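PDB 4ZWV: putative aminotransferase from Actinomadura melliaura, which probably transfers an amino group to a sugar with the help of pyridoxal 5'-phosphate, in the making of the AT2433 aminopentose. Local coordinates for residues L61-A64 with L65-D69. Sequence-based numbering, arbitrary orientation. Where two conformers were deposited one is given.
Sequences LCLA and LRLLD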
loop_
_atom_site.group_PDB
_atom_site.type_symbol
_atom_site.label_atom_id
_atom_site.label_comp_id
_atom_site.label_asym_id
_atom_site.label_seq_id
_atom_site.Cartn_x
_atom_site.Cartn_y
_atom_site.Cartn_z
ATOM N N LEU A 61 -7.451 5.242 -4.652
ATOM C CA LEU A 61 -8.894 5.001 -4.500
ATOM C C LEU A 61 -9.281 4.866 -3.023
ATOM O O LEU A 61 -10.295 5.400 -2.595
ATOM C CB LEU A 61 -9.312 3.740 -5.263
ATOM C CG LEU A 61 -9.274 3.825 -6.789
ATOM C CD1 LEU A 61 -9.415 2.434 -7.398
ATOM C CD2 LEU A 61 -10.377 4.758 -7.301
ATOM N N CYS A 62 -8.458 4.160 -2.244
ATOM C CA CYS A 62 -8.723 4.009 -0.815
ATOM C C CYS A 62 -8.709 5.357 -0.117
ATOM O O CYS A 62 -9.595 5.668 0.689
ATOM C CB CYS A 62 -7.691 3.091 -0.173
ATOM S SG CYS A 62 -7.820 1.364 -0.728
ATOM N N LEU A 63 -7.713 6.171 -0.443
ATOM C CA LEU A 63 -7.620 7.509 0.135
ATOM C C LEU A 63 -8.805 8.379 -0.283
ATOM O O LEU A 63 -9.397 9.066 0.550
ATOM C CB LEU A 63 -6.298 8.164 -0.268
ATOM C CG LEU A 63 -6.064 9.615 0.147
ATOM C CD1 LEU A 63 -6.261 9.791 1.649
ATOM C CD2 LEU A 63 -4.656 10.011 -0.236
ATOM N N ALA A 64 -9.176 8.338 -1.563
ATOM C CA ALA A 64 -10.323 9.130 -2.022
ATOM C C ALA A 64 -11.599 8.781 -1.246
ATOM O O ALA A 64 -12.346 9.676 -0.828
ATOM C CB ALA A 64 -10.533 8.933 -3.526
ATOM N N LEU A 65 -11.828 7.485 -1.021
ATOM C CA LEU A 65 -13.009 7.053 -0.279
ATOM C C LEU A 65 -12.934 7.520 1.174
ATOM O O LEU A 65 -13.945 7.902 1.764
ATOM C CB LEU A 65 -13.157 5.533 -0.357
ATOM C CG LEU A 65 -13.643 5.010 -1.715
ATOM C CD1 LEU A 65 -13.378 3.510 -1.801
ATOM C CD2 LEU A 65 -15.125 5.294 -1.916
ATOM N N ARG A 66 -11.746 7.493 1.771
ATOM C CA ARG A 66 -11.639 7.941 3.160
ATOM C C ARG A 66 -11.913 9.436 3.290
ATOM O O ARG A 66 -12.390 9.891 4.332
ATOM C CB ARG A 66 -10.263 7.613 3.743
ATOM C CG ARG A 66 -9.983 6.129 3.886
ATOM C CD ARG A 66 -10.832 5.454 4.961
ATOM N NE ARG A 66 -10.623 4.003 4.976
ATOM C CZ ARG A 66 -11.133 3.165 5.880
ATOM N NH1 ARG A 66 -10.872 1.861 5.795
ATOM N NH2 ARG A 66 -11.880 3.625 6.874
ATOM N N LEU A 67 -11.646 10.196 2.227
ATOM C CA LEU A 67 -11.847 11.647 2.278
ATOM C C LEU A 67 -13.319 12.070 2.230
ATOM O O LEU A 67 -13.647 13.232 2.480
ATOM C CB LEU A 67 -11.079 12.315 1.129
ATOM C CG LEU A 67 -9.548 12.260 1.276
ATOM C CD1 LEU A 67 -8.878 12.670 -0.016
ATOM C CD2 LEU A 67 -9.086 13.168 2.407
ATOM N N LEU A 68 -14.203 11.124 1.934
ATOM C CA LEU A 68 -15.620 11.452 1.796
ATOM C C LEU A 68 -16.244 11.801 3.120
ATOM O O LEU A 68 -15.931 11.198 4.134
ATOM C CB LEU A 68 -16.388 10.305 1.152
ATOM C CG LEU A 68 -15.929 10.001 -0.263
ATOM C CD1 LEU A 68 -16.802 8.910 -0.844
ATOM C CD2 LEU A 68 -15.965 11.264 -1.123
ATOM N N ASP A 69 -17.115 12.804 3.083
ATOM C CA ASP A 69 -17.899 13.214 4.237
ATOM C C ASP A 69 -19.348 12.801 4.027
ATOM O O ASP A 69 -20.104 13.458 3.305
ATOM C CB ASP A 69 -17.789 14.728 4.446
ATOM C CG ASP A 69 -18.664 15.229 5.576
ATOM O OD1 ASP A 69 -18.954 14.447 6.508
ATOM O OD2 ASP A 69 -19.065 16.411 5.527
HETATM O O HOH W 1 -10.798 3.673 2.201
#
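Leu65 N, Arg66 N and Leu67 N donate in turn to Leu61 O, Cys62 O and Leu63 O, each at 3.0 Å, in the i to i+4 pattern of an alpha helix. The N-H...O angle falls along the series, from 161° at Leu65 to 138° at Leu67. Leu67 N also makes a weak bond to Ala64 O at 3.2 Å, three residues back. Leu68 N hydrogen-bonds to Leu65 O, and the chain then leaves the helical path.

Leu63 and Leu67 lie one turn apart, and their side chains cross at a slant. Leu63 CG is anti to the backbone N (chi1 175°), which swings CD1 forward to within 4.1 Å of Leu67 CG. Leu67 CG also lies 3.3 Å from Leu63 O. Helix 205-214 covers this pair, with Leu207, Ala211 and Arg214 against Leu67. On another face, Ala64 and Leu65 pack on Ile159 of strand 157-161. This is the C-terminal end of helix 57-66 in the large pyridoxal 5'-phosphate-binding domain of an aspartate aminotransferase-type fold. Gly57 and Thr58, which bind the cofactor, begin the same helix. With an alanine in place of Leu67 the branched end is gone, and a gap is likely to open between Leu63 and helix 205-214.

Arg66 CG lies 3.3 Å from Cys62 O. In one of two conformers, the bend at chi2 turns the chain toward a water that donates to Cys62 O at 2.8 Å and weakly accepts from Arg66 NE. At the guanidinium end, Arg66 NH1 bonds weakly to Ala93 O of the second subunit.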